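Local coordinates for protein putative methyltransferase (Porphyromonas gingivalis, PDB 3LL7) that is a putative methyltransferase that probably transfers a methyl group from S-adenosylmethionine to a substrate not yet identified, at residues A[90-101]-A[159-170]. Residues are numbered along the deposited sequence; the frame is centred on the assembly and turned at random.
Sequences FIREGTKVVDLT and IKTFHPDYIYVD
The ring of Tyr166, first residue of strand 166-169, packs against Ile91, Thr95 and the backbone of Phe90 and Arg92 in the loop before strand 96-99. Its CB loosely touches Val97 CG1 and Ile91 CD1. Ile91 CD1 lies over CG, CD1 and CD2 on one face, 3.8 Å from the Tyr166 ring centroid, a CH-pi contact; Ile91 CG2 reaches CE2. CD2 packs on Val97 CG1, CE2 has Thr95 OG1 in the ring plane at its edge, and Phe90 O lies near CE1 and CZ. At the tip, Tyr166 OH accepts an almost straight hydrogen bond from Arg92 N (3.0 Å, 172° at the hydrogen), which fixes the ring's far end. Thr95 OG1, set between its own backbone N and carbonyl carbon (chi1 48°), hydrogen-bonds Arg92 O and reinforces the type II turn 92-95, whose backbone bond is weak.

Strands 96-99 and 166-169 run parallel as neighbours in the central sheet, flanked by strands 117-122 and 204-209, as in the Rossmann-like core of class I methyltransferases. Their hydrogen bonds run from Tyr166 N to Lys96 O, Val98 N to Tyr166 O, Tyr168 N to Val98 O and Leu100 N to Tyr168 O. Where the ladder starts, Asp165 OD2 accepts a hydrogen bond from Lys96 N on its anti lone pair (2.8 Å). Lys96 slides along Phe162, CB against CZ and CD over one ring face, then bends at chi3 (-78°); its NZ meets a water (2.7 Å) that donates to His163 O. On the opposite sheet face from Tyr166, Val98 CG2 touches Phe162 CD2 and Pro164 CG, while Leu100 CD2 meets Ile159 CD1. Beyond the ladder Thr101 OG1 accepts a hydrogen bond from Asp170 N (2.8 Å), and Asp170's carboxylate salt-bridges Lys208.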
loop_
_atom_site.group_PDB
_atom_site.type_symbol
_atom_site.label_atom_id
_atom_site.label_comp_id
_atom_site.label_asym_id
_atom_site.label_seq_id
_atom_site.Cartn_x
_atom_site.Cartn_y
_atom_site.Cartn_z
ATOM N N PHE A 90 13.221 -0.331 7.040
ATOM C CA PHE A 90 14.008 -1.558 6.760
ATOM C C PHE A 90 15.506 -1.266 6.541
ATOM O O PHE A 90 16.328 -2.179 6.564
ATOM C CB PHE A 90 13.484 -2.313 5.535
ATOM C CG PHE A 90 12.130 -2.938 5.731
ATOM C CD1 PHE A 90 12.014 -4.259 6.169
ATOM C CD2 PHE A 90 10.973 -2.200 5.501
ATOM C CE1 PHE A 90 10.769 -4.845 6.355
ATOM C CE2 PHE A 90 9.719 -2.776 5.691
ATOM C CZ PHE A 90 9.613 -4.096 6.126
ATOM N N ILE A 91 15.851 0.002 6.383
ATOM C CA ILE A 91 17.188 0.362 5.913
ATOM C C ILE A 91 18.015 1.052 6.997
ATOM O O ILE A 91 17.699 2.172 7.390
ATOM C CB ILE A 91 17.100 1.285 4.655
ATOM C CG1 ILE A 91 16.111 0.730 3.612
ATOM C CG2 ILE A 91 18.516 1.553 4.039
ATOM C CD1 ILE A 91 16.443 -0.659 3.046
ATOM N N ARG A 92 19.076 0.400 7.467
ATOM C CA ARG A 92 19.997 1.023 8.435
ATOM C C ARG A 92 20.658 2.290 7.891
ATOM O O ARG A 92 21.016 2.357 6.711
ATOM C CB ARG A 92 21.073 0.033 8.877
ATOM C CG ARG A 92 20.607 -1.004 9.875
ATOM C CD ARG A 92 21.817 -1.777 10.465
ATOM N NE ARG A 92 22.282 -1.310 11.784
ATOM C CZ ARG A 92 23.391 -0.601 11.996
ATOM N NH1 ARG A 92 24.174 -0.242 10.978
ATOM N NH2 ARG A 92 23.719 -0.238 13.228
ATOM N N GLU A 93 20.803 3.298 8.752
ATOM C CA GLU A 93 21.405 4.574 8.368
ATOM C C GLU A 93 22.846 4.373 7.880
ATOM O O GLU A 93 23.623 3.675 8.523
ATOM C CB GLU A 93 21.357 5.552 9.553
ATOM C CG GLU A 93 22.032 6.905 9.329
ATOM C CD GLU A 93 21.235 7.828 8.411
ATOM O OE1 GLU A 93 19.995 7.916 8.572
ATOM O OE2 GLU A 93 21.852 8.468 7.531
ATOM N N GLY A 94 23.180 4.968 6.734
ATOM C CA GLY A 94 24.546 4.939 6.181
ATOM C C GLY A 94 24.960 3.700 5.391
ATOM O O GLY A 94 26.149 3.488 5.152
ATOM N N THR A 95 23.987 2.894 4.970
ATOM C CA THR A 95 24.238 1.641 4.241
ATOM C C THR A 95 24.245 1.855 2.703
ATOM O O THR A 95 24.158 2.994 2.229
ATOM C CB THR A 95 23.169 0.598 4.586
ATOM O OG1 THR A 95 21.877 1.211 4.491
ATOM C CG2 THR A 95 23.382 0.028 6.011
ATOM N N LYS A 96 24.361 0.749 1.959
ATOM C CA LYS A 96 24.354 0.722 0.497
ATOM C C LYS A 96 23.092 0.016 0.005
ATOM O O LYS A 96 22.709 -1.021 0.553
ATOM C CB LYS A 96 25.560 -0.067 -0.042
ATOM C CG LYS A 96 26.944 0.532 0.226
ATOM C CD LYS A 96 28.060 -0.446 -0.167
ATOM C CE LYS A 96 28.257 -1.549 0.872
ATOM N NZ LYS A 96 29.571 -2.276 0.729
ATOM N N VAL A 97 22.452 0.566 -1.029
ATOM C CA VAL A 97 21.257 -0.047 -1.624
ATOM C C VAL A 97 21.308 -0.131 -3.159
ATOM O O VAL A 97 21.902 0.703 -3.816
ATOM C CB VAL A 97 19.939 0.690 -1.191
ATOM C CG1 VAL A 97 19.702 0.543 0.328
ATOM C CG2 VAL A 97 19.985 2.153 -1.597
ATOM N N VAL A 98 20.686 -1.159 -3.715
ATOM C CA VAL A 98 20.453 -1.235 -5.149
ATOM C C VAL A 98 18.939 -1.356 -5.338
ATOM O O VAL A 98 18.314 -2.188 -4.697
ATOM C CB VAL A 98 21.167 -2.461 -5.792
ATOM C CG1 VAL A 98 20.818 -2.608 -7.285
ATOM C CG2 VAL A 98 22.678 -2.340 -5.640
ATOM N N ASP A 99 18.369 -0.517 -6.202
ATOM C CA ASP A 99 16.976 -0.639 -6.628
ATOM C C ASP A 99 16.941 -1.153 -8.072
ATOM O O ASP A 99 17.323 -0.430 -8.996
ATOM C CB ASP A 99 16.317 0.738 -6.527
ATOM C CG ASP A 99 14.849 0.734 -6.903
ATOM O OD1 ASP A 99 14.343 -0.209 -7.546
ATOM O OD2 ASP A 99 14.183 1.720 -6.524
ATOM N N LEU A 100 16.473 -2.388 -8.246
ATOM C CA LEU A 100 16.554 -3.122 -9.512
ATOM C C LEU A 100 15.515 -2.719 -10.532
ATOM O O LEU A 100 15.684 -3.001 -11.740
ATOM C CB LEU A 100 16.401 -4.621 -9.274
ATOM C CG LEU A 100 17.429 -5.353 -8.409
ATOM C CD1 LEU A 100 17.050 -6.830 -8.378
ATOM C CD2 LEU A 100 18.879 -5.185 -8.888
ATOM N N THR A 101 14.413 -2.147 -10.070
ATOM C CA THR A 101 13.247 -2.002 -10.921
ATOM C C THR A 101 12.932 -0.540 -11.206
ATOM O O THR A 101 12.091 -0.233 -12.056
ATOM C CB THR A 101 12.024 -2.736 -10.322
ATOM O OG1 THR A 101 12.002 -2.561 -8.896
ATOM C CG2 THR A 101 12.099 -4.233 -10.644
ATOM N N ILE A 159 26.643 -4.988 -9.675
ATOM C CA ILE A 159 25.863 -5.194 -8.432
ATOM C C ILE A 159 26.622 -6.084 -7.413
ATOM O O ILE A 159 26.705 -5.754 -6.229
ATOM C CB ILE A 159 24.478 -5.778 -8.721
ATOM C CG1 ILE A 159 23.645 -4.815 -9.574
ATOM C CG2 ILE A 159 23.739 -6.078 -7.400
ATOM C CD1 ILE A 159 22.456 -5.472 -10.254
ATOM N N LYS A 160 27.179 -7.197 -7.885
ATOM C CA LYS A 160 27.920 -8.129 -7.015
ATOM C C LYS A 160 29.165 -7.503 -6.400
ATOM O O LYS A 160 29.441 -7.718 -5.223
ATOM C CB LYS A 160 28.269 -9.430 -7.744
ATOM C CG LYS A 160 27.034 -10.197 -8.162
ATOM C CD LYS A 160 27.378 -11.422 -8.982
ATOM C CE LYS A 160 26.102 -12.029 -9.534
ATOM N NZ LYS A 160 26.368 -13.310 -10.225
ATOM N N THR A 161 29.891 -6.725 -7.198
ATOM C CA THR A 161 31.054 -5.980 -6.721
ATOM C C THR A 161 30.682 -4.933 -5.672
ATOM O O THR A 161 31.369 -4.799 -4.649
ATOM C CB THR A 161 31.816 -5.329 -7.900
ATOM O OG1 THR A 161 32.233 -6.369 -8.793
ATOM C CG2 THR A 161 33.038 -4.547 -7.408
ATOM N N PHE A 162 29.574 -4.225 -5.916
ATOM C CA PHE A 162 29.058 -3.231 -4.981
ATOM C C PHE A 162 28.769 -3.856 -3.623
ATOM O O PHE A 162 29.025 -3.239 -2.588
ATOM C CB PHE A 162 27.781 -2.588 -5.545
ATOM C CG PHE A 162 27.310 -1.370 -4.790
ATOM C CD1 PHE A 162 28.193 -0.344 -4.454
ATOM C CD2 PHE A 162 25.962 -1.231 -4.456
ATOM C CE1 PHE A 162 27.745 0.796 -3.775
ATOM C CE2 PHE A 162 25.503 -0.094 -3.788
ATOM C CZ PHE A 162 26.392 0.917 -3.436
ATOM N N HIS A 163 28.264 -5.090 -3.648
ATOM C CA HIS A 163 27.887 -5.840 -2.446
ATOM C C HIS A 163 26.991 -5.010 -1.519
ATOM O O HIS A 163 27.385 -4.706 -0.392
ATOM C CB HIS A 163 29.130 -6.353 -1.698
ATOM C CG HIS A 163 28.851 -7.535 -0.817
ATOM N ND1 HIS A 163 27.958 -7.488 0.235
ATOM C CD2 HIS A 163 29.335 -8.800 -0.844
ATOM C CE1 HIS A 163 27.909 -8.671 0.820
ATOM N NE2 HIS A 163 28.733 -9.486 0.185
ATOM N N PRO A 164 25.789 -4.615 -1.999
ATOM C CA PRO A 164 24.942 -3.726 -1.199
ATOM C C PRO A 164 24.402 -4.389 0.070
ATOM O O PRO A 164 24.327 -5.624 0.151
ATOM C CB PRO A 164 23.787 -3.414 -2.157
ATOM C CG PRO A 164 23.665 -4.677 -2.960
ATOM C CD PRO A 164 25.106 -5.029 -3.239
ATOM N N ASP A 165 24.038 -3.566 1.049
ATOM C CA ASP A 165 23.394 -4.063 2.264
ATOM C C ASP A 165 21.998 -4.534 1.888
ATOM O O ASP A 165 21.532 -5.559 2.378
ATOM C CB ASP A 165 23.353 -2.963 3.322
ATOM C CG ASP A 165 24.744 -2.564 3.792
ATOM O OD1 ASP A 165 25.329 -3.338 4.567
ATOM O OD2 ASP A 165 25.248 -1.483 3.403
ATOM N N TYR A 166 21.352 -3.804 0.980
ATOM C CA TYR A 166 20.002 -4.157 0.528
ATOM C C TYR A 166 19.781 -4.086 -0.973
ATOM O O TYR A 166 20.284 -3.185 -1.654
ATOM C CB TYR A 166 18.955 -3.290 1.213
ATOM C CG TYR A 166 19.173 -3.080 2.678
ATOM C CD1 TYR A 166 18.606 -3.942 3.618
ATOM C CD2 TYR A 166 19.939 -2.004 3.136
ATOM C CE1 TYR A 166 18.812 -3.746 4.993
ATOM C CE2 TYR A 166 20.133 -1.792 4.498
ATOM C CZ TYR A 166 19.569 -2.666 5.415
ATOM O OH TYR A 166 19.760 -2.432 6.756
ATOM N N ILE A 167 19.052 -5.071 -1.481
ATOM C CA ILE A 167 18.593 -5.071 -2.858
ATOM C C ILE A 167 17.064 -4.993 -2.836
ATOM O O ILE A 167 16.389 -5.864 -2.258
ATOM C CB ILE A 167 19.087 -6.314 -3.650
ATOM C CG1 ILE A 167 20.613 -6.254 -3.823
ATOM C CG2 ILE A 167 18.428 -6.384 -5.013
ATOM C CD1 ILE A 167 21.235 -7.507 -4.380
ATOM N N TYR A 168 16.540 -3.944 -3.459
ATOM C CA TYR A 168 15.101 -3.693 -3.506
ATOM C C TYR A 168 14.548 -3.997 -4.907
ATOM O O TYR A 168 15.175 -3.655 -5.922
ATOM C CB TYR A 168 14.824 -2.245 -3.093
ATOM C CG TYR A 168 13.378 -1.865 -3.192
ATOM C CD1 TYR A 168 12.445 -2.333 -2.262
ATOM C CD2 TYR A 168 12.927 -1.065 -4.245
ATOM C CE1 TYR A 168 11.079 -1.967 -2.374
ATOM C CE2 TYR A 168 11.598 -0.725 -4.373
ATOM C CZ TYR A 168 10.681 -1.185 -3.443
ATOM O OH TYR A 168 9.365 -0.823 -3.577
ATOM N N VAL A 169 13.398 -4.668 -4.958
ATOM C CA VAL A 169 12.760 -5.004 -6.215
ATOM C C VAL A 169 11.238 -4.829 -6.117
ATOM O O VAL A 169 10.614 -5.219 -5.134
ATOM C CB VAL A 169 13.193 -6.437 -6.696
ATOM C CG1 VAL A 169 12.814 -7.525 -5.666
ATOM C CG2 VAL A 169 12.708 -6.756 -8.130
ATOM N N ASP A 170 10.658 -4.244 -7.152
ATOM C CA ASP A 170 9.203 -4.054 -7.239
ATOM C C ASP A 170 8.770 -4.609 -8.595
ATOM O O ASP A 170 8.733 -3.876 -9.584
ATOM C CB ASP A 170 8.887 -2.547 -7.073
ATOM C CG ASP A 170 7.420 -2.195 -7.314
ATOM O OD1 ASP A 170 6.568 -3.106 -7.369
ATOM O OD2 ASP A 170 7.127 -0.979 -7.474
HETATM O O HOH W 1 29.198 -4.611 1.956
#